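Local coordinates for catalase-3 (Neurospora crassa, PDB 4AJ9) that breaks down hydrogen peroxide into water and dioxygen with the help of haem, protecting the cell from peroxide damage, at the interface of chains A and B and the interface of chains A and C. Sequence-based numbering; all coordinates share one arbitrary frame. Chains: chain A/B/C, Catalase-3.

Contact 1: the interface of chains A and B. Residues chain A 9-11, 321; chain B 388-390.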
ATOM      1  N   VAL A   9     -17.025  -4.900  18.761  1.00  9.53           N
ATOM      2  CA  VAL A   9     -15.670  -4.455  18.418  1.00 10.75           C
ATOM      3  C   VAL A   9     -15.259  -3.207  19.208  1.00 13.39           C
ATOM      4  O   VAL A   9     -14.219  -2.609  18.944  1.00 11.12           O
ATOM      5  CB  VAL A   9     -15.496  -4.200  16.894  1.00 12.27           C
ATOM      6  CG1 VAL A   9     -15.816  -5.461  16.095  1.00 11.88           C
ATOM      7  CG2 VAL A   9     -16.361  -3.029  16.427  1.00  9.79           C
ATOM      8  N   GLU A  10     -16.077  -2.817  20.182  1.00 10.41           N
ATOM      9  CA  GLU A  10     -15.745  -1.681  21.024  1.00 14.10           C
ATOM     10  C   GLU A  10     -14.746  -2.079  22.097  1.00 18.38           C
ATOM     11  O   GLU A  10     -14.819  -3.172  22.659  1.00 12.30           O
ATOM     12  CB  GLU A  10     -17.006  -1.049  21.623  1.00 14.09           C
ATOM     13  CG  GLU A  10     -17.699  -0.136  20.604  1.00 17.66           C
ATOM     14  CD  GLU A  10     -19.123   0.231  20.963  1.00 22.27           C
ATOM     15  OE1 GLU A  10     -19.550   0.013  22.120  1.00 23.14           O
ATOM     16  OE2 GLU A  10     -19.819   0.744  20.065  1.00 29.17           O
ATOM     17  N   VAL A  11     -13.792  -1.195  22.354  1.00 11.50           N
ATOM     18  CA  VAL A  11     -12.729  -1.489  23.308  1.00 10.04           C
ATOM     19  C   VAL A  11     -12.725  -0.454  24.428  1.00 15.57           C
ATOM     20  O   VAL A  11     -12.614   0.744  24.178  1.00 10.16           O
ATOM     21  CB  VAL A  11     -11.340  -1.558  22.624  1.00 14.49           C
ATOM     22  CG1 VAL A  11     -10.241  -1.725  23.664  1.00 13.03           C
ATOM     23  CG2 VAL A  11     -11.306  -2.703  21.626  1.00  9.55           C
ATOM     24  N   ALA A 321     -12.801   5.410  12.804  1.00  4.02           N
ATOM     25  CA  ALA A 321     -13.220   4.035  12.532  1.00  6.47           C
ATOM     26  C   ALA A 321     -14.553   3.926  11.796  1.00  6.26           C
ATOM     27  O   ALA A 321     -14.758   3.016  10.986  1.00  5.57           O
ATOM     28  CB  ALA A 321     -13.274   3.230  13.817  1.00  3.70           C
TER
ATOM     29  N   ALA B 388      -9.650  -2.122  12.984  1.00  4.51           N
ATOM     30  CA  ALA B 388     -10.748  -3.091  13.117  1.00  7.39           C
ATOM     31  C   ALA B 388     -11.565  -2.946  14.401  1.00  9.01           C
ATOM     32  O   ALA B 388     -12.595  -3.609  14.557  1.00  6.48           O
ATOM     33  CB  ALA B 388     -10.223  -4.527  12.988  1.00 12.77           C
ATOM     34  N   TRP B 389     -11.117  -2.078  15.306  1.00  6.92           N
ATOM     35  CA  TRP B 389     -11.830  -1.853  16.562  1.00  7.03           C
ATOM     36  C   TRP B 389     -12.451  -0.469  16.636  1.00  5.52           C
ATOM     37  O   TRP B 389     -12.197   0.391  15.795  1.00  6.79           O
ATOM     38  CB  TRP B 389     -10.907  -2.033  17.769  1.00  6.35           C
ATOM     39  CG  TRP B 389     -10.113  -3.296  17.750  1.00  8.91           C
ATOM     40  CD1 TRP B 389     -10.386  -4.436  17.044  1.00  9.71           C
ATOM     41  CD2 TRP B 389      -8.899  -3.542  18.458  1.00  9.53           C
ATOM     42  NE1 TRP B 389      -9.416  -5.382  17.286  1.00  9.12           N
ATOM     43  CE2 TRP B 389      -8.492  -4.856  18.150  1.00  9.55           C
ATOM     44  CE3 TRP B 389      -8.119  -2.779  19.334  1.00  9.92           C
ATOM     45  CZ2 TRP B 389      -7.336  -5.423  18.680  1.00  7.89           C
ATOM     46  CZ3 TRP B 389      -6.971  -3.347  19.863  1.00 15.53           C
ATOM     47  CH2 TRP B 389      -6.592  -4.656  19.532  1.00 11.99           C
ATOM     48  N   ILE B 390     -13.275  -0.265  17.653  1.00  5.10           N
ATOM     49  CA  ILE B 390     -13.834   1.050  17.908  1.00  8.50           C
ATOM     50  C   ILE B 390     -13.528   1.408  19.353  1.00 10.84           C
ATOM     51  O   ILE B 390     -14.083   0.816  20.274  1.00  7.99           O
ATOM     52  CB  ILE B 390     -15.340   1.078  17.618  1.00  9.90           C
ATOM     53  CG1 ILE B 390     -15.581   0.866  16.119  1.00 10.38           C
ATOM     54  CG2 ILE B 390     -15.948   2.383  18.075  1.00  8.04           C
ATOM     55  CD1 ILE B 390     -17.041   0.781  15.734  1.00  7.07           C
TER
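B:Ile390 lies beside the stretch A:Val9 to A:Val11 as one rung of a short parallel beta bridge, paired with A:Glu10. Its amide N donates to the carbonyl O of A:Val9 at 2.8 Å, and its own carbonyl O accepts from A:Val11 N at 2.9 Å, so a single residue is gripped on both polar backbone atoms. The side chains then cross at oblique angles. The ethyl arm of B:Ile390 turns toward A:Val9, its CD1 resting 3.9 Å from CG2, the methyl that A:Val9 holds in the crowded position between its backbone N and carbonyl carbon. On the same arm, CG1 meets CB of A:Ala321, on helix 319-324, at 4.0 Å. The other branch, CG2, instead lies against the aliphatic part of A:Glu10, 4.0 Å from its CG. B:Trp389, just before the strand, turns its indole to the other side of the backbone from the B:Ile390 side chain: the benzo-ring atom CE3 is 3.9 Å from A:Val11 CG2, and B:Trp389 CB also touches this methyl. Main-chain pairing thus sets the register, while the indole and aliphatic groups pack around it. The site ties the N-terminal arm of one catalase subunit to its neighbour, and so probably helps to hold the tetramer together.

Contact 2: the interface of chains A and C. Residues chain A 48, 51-52, 55; chain C 350-351, 354.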
ATOM      1  N   ARG A  48       9.251   1.922  19.654  1.00  3.04           N
ATOM      2  CA  ARG A  48       8.959   1.717  18.232  1.00  3.85           C
ATOM      3  C   ARG A  48       7.527   1.224  17.950  1.00  3.70           C
ATOM      4  O   ARG A  48       6.906   1.678  16.991  1.00  3.42           O
ATOM      5  CB  ARG A  48      10.014   0.842  17.544  1.00  3.84           C
ATOM      6  CG  ARG A  48      11.356   1.549  17.328  1.00  3.55           C
ATOM      7  CD  ARG A  48      12.394   0.653  16.614  1.00  3.03           C
ATOM      8  NE  ARG A  48      12.860  -0.380  17.528  1.00  1.95           N
ATOM      9  CZ  ARG A  48      12.366  -1.616  17.565  1.00  4.25           C
ATOM     10  NH1 ARG A  48      11.439  -1.986  16.693  1.00  1.16           N
ATOM     11  NH2 ARG A  48      12.818  -2.486  18.457  1.00  3.60           N
ATOM     12  N   LEU A  51       5.345   4.448  18.396  1.00  4.60           N
ATOM     13  CA  LEU A  51       5.563   5.473  17.383  1.00  4.00           C
ATOM     14  C   LEU A  51       5.248   4.971  15.980  1.00  4.07           C
ATOM     15  O   LEU A  51       4.780   5.737  15.128  1.00  3.68           O
ATOM     16  CB  LEU A  51       6.990   6.041  17.451  1.00  3.48           C
ATOM     17  CG  LEU A  51       7.126   7.339  18.267  1.00  3.54           C
ATOM     18  CD1 LEU A  51       6.373   8.494  17.614  1.00  3.23           C
ATOM     19  CD2 LEU A  51       6.644   7.136  19.704  1.00  2.75           C
ATOM     20  N   GLN A  52       5.511   3.696  15.725  1.00  2.05           N
ATOM     21  CA  GLN A  52       5.150   3.147  14.426  1.00  3.97           C
ATOM     22  C   GLN A  52       3.645   3.278  14.218  1.00  6.20           C
ATOM     23  O   GLN A  52       3.185   3.659  13.138  1.00  2.82           O
ATOM     24  CB  GLN A  52       5.547   1.684  14.271  1.00  4.72           C
ATOM     25  CG  GLN A  52       5.116   1.162  12.903  1.00  3.01           C
ATOM     26  CD  GLN A  52       5.529  -0.261  12.658  1.00  5.85           C
ATOM     27  OE1 GLN A  52       6.656  -0.519  12.241  1.00  4.07           O
ATOM     28  NE2 GLN A  52       4.613  -1.197  12.900  1.00  3.38           N
ATOM     29  N   ASP A  55       2.960   6.877  13.544  1.00  1.21           N
ATOM     30  CA  ASP A  55       3.543   7.282  12.277  1.00  2.76           C
ATOM     31  C   ASP A  55       2.633   6.904  11.108  1.00  2.77           C
ATOM     32  O   ASP A  55       2.705   7.508  10.042  1.00  5.34           O
ATOM     33  CB  ASP A  55       4.904   6.590  12.074  1.00  1.56           C
ATOM     34  CG  ASP A  55       6.014   7.152  12.971  1.00  7.50           C
ATOM     35  OD1 ASP A  55       5.830   8.238  13.562  1.00  5.58           O
ATOM     36  OD2 ASP A  55       7.086   6.496  13.065  1.00  3.71           O
TER
ATOM     37  N   TYR C 350      13.934   8.018  14.224  1.00  1.65           N
ATOM     38  CA  TYR C 350      13.176   6.826  13.866  1.00  4.16           C
ATOM     39  C   TYR C 350      11.878   7.185  13.130  1.00  3.82           C
ATOM     40  O   TYR C 350      11.570   6.639  12.060  1.00  4.20           O
ATOM     41  CB  TYR C 350      12.844   5.995  15.117  1.00  0.94           C
ATOM     42  CG  TYR C 350      11.756   4.978  14.838  1.00  2.72           C
ATOM     43  CD1 TYR C 350      12.054   3.785  14.219  1.00  3.10           C
ATOM     44  CD2 TYR C 350      10.410   5.254  15.137  1.00  3.54           C
ATOM     45  CE1 TYR C 350      11.067   2.867  13.932  1.00  2.62           C
ATOM     46  CE2 TYR C 350       9.406   4.337  14.855  1.00  2.85           C
ATOM     47  CZ  TYR C 350       9.743   3.146  14.250  1.00  4.47           C
ATOM     48  OH  TYR C 350       8.775   2.211  13.942  1.00  3.45           O
ATOM     49  N   SER C 351      11.108   8.110  13.693  0.53  2.27           N
ATOM     50  CA  SER C 351       9.760   8.350  13.180  0.53  1.94           C
ATOM     51  C   SER C 351       9.720   8.887  11.748  0.53  3.08           C
ATOM     52  O   SER C 351       8.844   8.508  10.971  0.53  3.59           O
ATOM     53  CB  SER C 351       8.969   9.268  14.119  0.53  2.28           C
ATOM     54  OG  SER C 351       8.369   8.516  15.156  0.53  2.88           O
ATOM     55  N   ASP C 354      10.365   6.102   9.227  1.00  1.53           N
ATOM     56  CA  ASP C 354       9.223   5.188   9.292  1.00  2.57           C
ATOM     57  C   ASP C 354       7.988   5.773   8.628  1.00  4.60           C
ATOM     58  O   ASP C 354       7.292   5.065   7.894  1.00  2.20           O
ATOM     59  CB  ASP C 354       8.890   4.816  10.751  1.00  2.26           C
ATOM     60  CG  ASP C 354       7.598   4.030  10.874  1.00  3.36           C
ATOM     61  OD1 ASP C 354       7.437   3.042  10.124  1.00  3.45           O
ATOM     62  OD2 ASP C 354       6.731   4.403  11.700  1.00  2.93           O
TER
HETATM   63  O   HOH W   1       9.236   0.241  12.369  1.00  4.36           O
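C:Tyr350 presents one ring face to A:Arg48, whose CG lies 3.8 Å from the ring centroid in a CH-pi contact displaced toward the rim. The arginine chain crosses the ring at about a right angle; the contact is made by CG and CD, with the guanidinium plane turned 69° from the ring. At the ring edge, in plane, a water stands 2.6 Å from the phenol OH and 2.7 Å from A:Gln52 OE1, bridging the chains. Beside the ring, C:Ser351 OG donates to A:Asp55 OD1 at 3.0 Å, using the syn lone pair of the carboxylate. The approach of A:Asp55 OD2 to C:Asp354 OD2 is too tight to be read with confidence; if real, it would probably require a shared proton. In the second shell, C:Asp354 CB backs the other face of the ring. The CG of C:Tyr350 stands opposite its backbone N (chi1 164°), which carries the ring toward helix 45-55. A phenylalanine in place of C:Tyr350 would probably keep the CH-pi contact with A:Arg48 but leave the bridging water without its partner on chain C. The site joins helix 45-55 of one subunit to helix 343-360 of the other, the helix that carries the haem-ligating tyrosine, and probably steadies it within the tetramer.

Contact 3: the interface of chains A and C. Residues chain A 27, 32, 44, 46; chain C 149, 432.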
ATOM      1  N   GLU A  27       5.022   0.444  30.453  1.00  8.40           N
ATOM      2  CA  GLU A  27       5.002   1.886  30.676  1.00 11.77           C
ATOM      3  C   GLU A  27       5.539   2.481  29.370  1.00  8.46           C
ATOM      4  O   GLU A  27       6.326   1.844  28.687  1.00  7.82           O
ATOM      5  CB  GLU A  27       5.894   2.262  31.862  1.00  7.15           C
ATOM      6  CG  GLU A  27       7.287   1.643  31.799  1.00 14.06           C
ATOM      7  CD  GLU A  27       8.295   2.358  32.676  1.00 24.16           C
ATOM      8  OE1 GLU A  27       8.263   3.606  32.711  1.00 20.59           O
ATOM      9  OE2 GLU A  27       9.124   1.674  33.324  1.00 21.46           O
ATOM     10  N   LEU A  32      13.990   4.080  26.411  1.00  5.32           N
ATOM     11  CA  LEU A  32      15.111   3.365  27.016  1.00  4.36           C
ATOM     12  C   LEU A  32      16.434   3.933  26.500  1.00  6.16           C
ATOM     13  O   LEU A  32      16.649   3.969  25.291  1.00  3.63           O
ATOM     14  CB  LEU A  32      15.027   1.884  26.659  1.00  5.08           C
ATOM     15  CG  LEU A  32      16.138   0.980  27.200  1.00  9.45           C
ATOM     16  CD1 LEU A  32      16.022   0.848  28.720  1.00  5.11           C
ATOM     17  CD2 LEU A  32      16.051  -0.388  26.527  1.00  3.09           C
ATOM     18  N   ASP A  44      14.525  -0.668  22.266  1.00  4.44           N
ATOM     19  CA  ASP A  44      13.317  -0.188  22.933  1.00  4.53           C
ATOM     20  C   ASP A  44      12.130  -0.506  22.046  1.00  3.68           C
ATOM     21  O   ASP A  44      11.691   0.327  21.232  1.00  3.34           O
ATOM     22  CB  ASP A  44      13.392   1.314  23.214  1.00  4.92           C
ATOM     23  CG  ASP A  44      12.247   1.794  24.079  1.00  9.38           C
ATOM     24  OD1 ASP A  44      11.251   1.049  24.193  1.00  6.23           O
ATOM     25  OD2 ASP A  44      12.338   2.908  24.636  1.00  6.28           O
ATOM     26  N   ILE A  46       9.169  -0.919  22.915  1.00  3.25           N
ATOM     27  CA  ILE A  46       7.985  -0.214  23.365  1.00  5.92           C
ATOM     28  C   ILE A  46       7.885   1.105  22.610  1.00  6.21           C
ATOM     29  O   ILE A  46       6.822   1.475  22.120  1.00  5.92           O
ATOM     30  CB  ILE A  46       8.027   0.035  24.894  1.00  5.92           C
ATOM     31  CG1 ILE A  46       7.851  -1.290  25.647  1.00  8.49           C
ATOM     32  CG2 ILE A  46       6.960   1.063  25.328  1.00  5.86           C
ATOM     33  CD1 ILE A  46       8.204  -1.190  27.126  1.00  3.48           C
TER
ATOM     34  N   ILE C 149       8.950   9.581  22.883  1.00  5.30           N
ATOM     35  CA  ILE C 149       7.910   8.588  23.125  1.00  5.33           C
ATOM     36  C   ILE C 149       6.579   9.246  23.552  1.00  4.63           C
ATOM     37  O   ILE C 149       5.526   8.614  23.521  1.00  5.78           O
ATOM     38  CB  ILE C 149       8.379   7.554  24.179  1.00  6.09           C
ATOM     39  CG1 ILE C 149       7.555   6.266  24.098  1.00  4.55           C
ATOM     40  CG2 ILE C 149       8.297   8.132  25.577  1.00  4.11           C
ATOM     41  CD1 ILE C 149       8.148   5.144  24.926  1.00  5.81           C
ATOM     42  N   ARG C 432      14.825   3.819  31.774  1.00  5.73           N
ATOM     43  CA  ARG C 432      13.656   4.479  31.183  1.00  7.20           C
ATOM     44  C   ARG C 432      13.320   5.668  32.055  1.00  9.48           C
ATOM     45  O   ARG C 432      12.260   5.722  32.690  1.00  8.66           O
ATOM     46  CB  ARG C 432      12.461   3.519  31.091  1.00  4.55           C
ATOM     47  CG  ARG C 432      12.577   2.517  29.940  1.00  8.17           C
ATOM     48  CD  ARG C 432      11.299   1.700  29.707  1.00  9.26           C
ATOM     49  NE  ARG C 432      11.359   1.096  28.377  1.00  8.56           N
ATOM     50  CZ  ARG C 432      11.983  -0.037  28.093  1.00  7.68           C
ATOM     51  NH1 ARG C 432      12.567  -0.733  29.067  1.00  6.68           N
ATOM     52  NH2 ARG C 432      12.010  -0.478  26.833  1.00  7.07           N
TER
HETATM   53  O   HOH W   2      10.259   2.862  26.332  1.00  7.21           O
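C:Arg432 reaches into chain A between A:Leu32 and A:Ile46, in a subunit contact of this tetrameric haem catalase. From CB the chain leaves with CG opposite the carbonyl carbon (chi1 -77°) and stays extended as far as NE, which places the guanidinium among chain A residues. CG is the first atom to touch, 4.0 Å from A:Leu32 CD1. A:Glu27 OE2 stays 5.5 Å from C:Arg432 NE, so its charge is likely to favour the arginine only at a distance. NE hydrogen-bonds a water at 2.9 Å, and this water also lies 2.7 Å from A:Asp44 OD2. At CZ the flat group is sandwiched: A:Leu32 CB sits over its centre on one face, 3.9 Å from CZ, while A:Ile46 CD1 approaches from the opposite side. NH1 rests beside A:Leu32 CD1. C:Arg432 NH2 makes a salt bridge of 3.1 Å to A:Asp44 OD1. That oxygen lies in the guanidinium plane but is met from above the carboxylate, the two planes standing 89° apart. A:Leu32 N donates to A:Asp44 OD2 at 2.7 Å, which probably helps to hold the carboxylate in its rotation. A leucine in place of C:Arg432 would probably leave A:Asp44 without its mate in charge and the bridging water without its donor on chain C.

Contact 4: the interface of chains A and B. Residues chain A 390; chain B 3, 6, 9, 317-318, 321-322.
A:Ile390 packs its side chain among B:Leu6, B:Met317 and B:Glu322, in a largely apolar pocket of chain B. The two branches divide the work. CG1 points opposite the carbonyl carbon (chi1 -65°) and carries CD1 to the 3-10 helix 4-9, where it meets B:Leu6 CB at 4.0 Å; CD1 also lies against the aliphatic CG of B:Glu322. The branch methyl CG2 is directed the other way, to B:Met317 CG at 3.7 Å, with B:Asn318 CB just beyond. Polar bonding within chain B builds the wall of this pocket. B:Arg3 NE forms a salt bridge with B:Glu322 OE1 at 3.0 Å, the carboxylate oxygen lying in the guanidinium plane. The other oxygen, OE2, is gripped by two backbone amides from the same face of its plane, B:Met317 N at 2.8 Å and B:Asn318 N at 3.0 Å. B:Asn318 OD1 in turn accepts from B:Ala321 N at 2.9 Å, in the carbonyl plane, as a cap at the start of helix 319-324. Across the chains, A:Ile390 N donates to the backbone O of B:Val9. In the fold, the short strand 390-391 of chain A thus slots between the N-terminal segment of chain B and the start of its helix 319-324.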
ATOM      1  N   ILE A 390     -11.731 -16.537   8.641  1.00  6.22           N
ATOM      2  CA  ILE A 390     -11.139 -17.822   8.342  1.00  6.21           C
ATOM      3  C   ILE A 390     -12.211 -18.690   7.715  1.00 13.56           C
ATOM      4  O   ILE A 390     -13.151 -19.118   8.394  1.00 10.90           O
ATOM      5  CB  ILE A 390     -10.550 -18.477   9.608  1.00  6.99           C
ATOM      6  CG1 ILE A 390      -9.376 -17.642  10.131  1.00 12.82           C
ATOM      7  CG2 ILE A 390     -10.096 -19.897   9.294  1.00  6.35           C
ATOM      8  CD1 ILE A 390      -8.827 -18.082  11.498  1.00  7.77           C
TER
ATOM      9  N   ARG B   3      -6.977 -23.886  18.689  1.00 14.63           N
ATOM     10  CA  ARG B   3      -7.534 -22.890  17.765  1.00 17.36           C
ATOM     11  C   ARG B   3      -8.833 -22.259  18.267  1.00 23.45           C
ATOM     12  O   ARG B   3      -9.484 -21.514  17.528  1.00 18.90           O
ATOM     13  CB  ARG B   3      -7.810 -23.507  16.384  1.00 13.10           C
ATOM     14  CG  ARG B   3      -6.585 -23.975  15.624  1.00 13.99           C
ATOM     15  CD  ARG B   3      -6.947 -24.424  14.199  1.00 15.63           C
ATOM     16  NE  ARG B   3      -7.353 -23.294  13.363  1.00 11.63           N
ATOM     17  CZ  ARG B   3      -8.615 -23.005  13.066  1.00 15.63           C
ATOM     18  NH1 ARG B   3      -9.598 -23.780  13.511  1.00 19.57           N
ATOM     19  NH2 ARG B   3      -8.896 -21.946  12.326  1.00 14.44           N
ATOM     20  N   LEU B   6     -10.154 -18.713  17.593  1.00 17.57           N
ATOM     21  CA  LEU B   6     -10.339 -18.382  16.182  1.00 16.27           C
ATOM     22  C   LEU B   6     -11.716 -18.783  15.644  1.00 18.91           C
ATOM     23  O   LEU B   6     -12.096 -18.385  14.542  1.00 18.74           O
ATOM     24  CB  LEU B   6      -9.228 -19.016  15.330  1.00 14.48           C
ATOM     25  CG  LEU B   6      -7.784 -18.564  15.612  1.00 11.84           C
ATOM     26  CD1 LEU B   6      -6.799 -19.342  14.755  1.00  9.00           C
ATOM     27  CD2 LEU B   6      -7.613 -17.069  15.385  1.00 15.47           C
ATOM     28  N   VAL B   9     -14.212 -16.177  14.108  1.00 12.60           N
ATOM     29  CA  VAL B   9     -13.963 -15.566  12.798  1.00 11.91           C
ATOM     30  C   VAL B   9     -14.089 -16.554  11.638  1.00 13.15           C
ATOM     31  O   VAL B   9     -13.811 -16.215  10.471  1.00  8.44           O
ATOM     32  CB  VAL B   9     -12.602 -14.831  12.744  1.00  9.28           C
ATOM     33  CG1 VAL B   9     -12.552 -13.747  13.806  1.00 10.80           C
ATOM     34  CG2 VAL B   9     -11.435 -15.804  12.914  1.00  9.86           C
ATOM     35  N   MET B 317      -7.080 -24.049   9.381  1.00  5.67           N
ATOM     36  CA  MET B 317      -8.276 -24.179   8.556  1.00  7.09           C
ATOM     37  C   MET B 317      -8.105 -23.445   7.205  1.00 10.57           C
ATOM     38  O   MET B 317      -8.514 -23.939   6.141  1.00  7.45           O
ATOM     39  CB  MET B 317      -9.490 -23.640   9.316  1.00  9.85           C
ATOM     40  CG  MET B 317     -10.732 -23.489   8.449  1.00 10.38           C
ATOM     41  SD  MET B 317     -12.253 -23.126   9.362  1.00 18.63           S
ATOM     42  CE  MET B 317     -12.399 -24.604  10.382  1.00 20.94           C
ATOM     43  N   ASN B 318      -7.508 -22.259   7.255  1.00  7.34           N
ATOM     44  CA  ASN B 318      -7.145 -21.532   6.035  1.00  5.08           C
ATOM     45  C   ASN B 318      -5.681 -21.138   6.097  1.00  6.60           C
ATOM     46  O   ASN B 318      -5.262 -20.375   6.985  1.00  4.06           O
ATOM     47  CB  ASN B 318      -8.025 -20.300   5.825  1.00  2.99           C
ATOM     48  CG  ASN B 318      -7.747 -19.596   4.490  1.00  5.08           C
ATOM     49  OD1 ASN B 318      -6.961 -18.655   4.427  1.00  3.35           O
ATOM     50  ND2 ASN B 318      -8.401 -20.058   3.420  1.00  3.21           N
ATOM     51  N   ALA B 321      -4.883 -17.194   5.725  1.00  5.49           N
ATOM     52  CA  ALA B 321      -5.279 -16.335   6.841  1.00  2.55           C
ATOM     53  C   ALA B 321      -4.428 -16.602   8.087  1.00  7.97           C
ATOM     54  O   ALA B 321      -4.146 -15.699   8.879  1.00  4.00           O
ATOM     55  CB  ALA B 321      -6.760 -16.497   7.144  1.00  3.63           C
ATOM     56  N   GLU B 322      -4.004 -17.851   8.238  1.00  3.35           N
ATOM     57  CA  GLU B 322      -3.276 -18.267   9.430  1.00  7.16           C
ATOM     58  C   GLU B 322      -1.767 -18.337   9.209  1.00  5.55           C
ATOM     59  O   GLU B 322      -1.013 -17.513   9.737  1.00  5.29           O
ATOM     60  CB  GLU B 322      -3.831 -19.600   9.937  1.00  7.01           C
ATOM     61  CG  GLU B 322      -5.276 -19.502  10.438  1.00  5.39           C
ATOM     62  CD  GLU B 322      -5.889 -20.863  10.740  1.00  6.63           C
ATOM     63  OE1 GLU B 322      -5.507 -21.480  11.757  1.00  9.73           O
ATOM     64  OE2 GLU B 322      -6.755 -21.313   9.964  1.00  6.06           O
TER

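Contacts 1 and 4 are two copies of one arrangement, related by the two-fold axis between chains A and B; their C-alpha centres are about 20 Å apart, and each joins strand 390-391 of one subunit to the N-terminal arm and helix 319-324 of the other. Between C-alpha centres, contacts 2 and 3 lie about 13 Å apart, and contact 1 is about 23 Å from contact 2 and 26 Å from contact 3. Chain A meets chain B through its N-terminal arm, helix 319-324 and strand 390-391, and chain C through helix 45-55 and segments before it, as suits a four-subunit assembly.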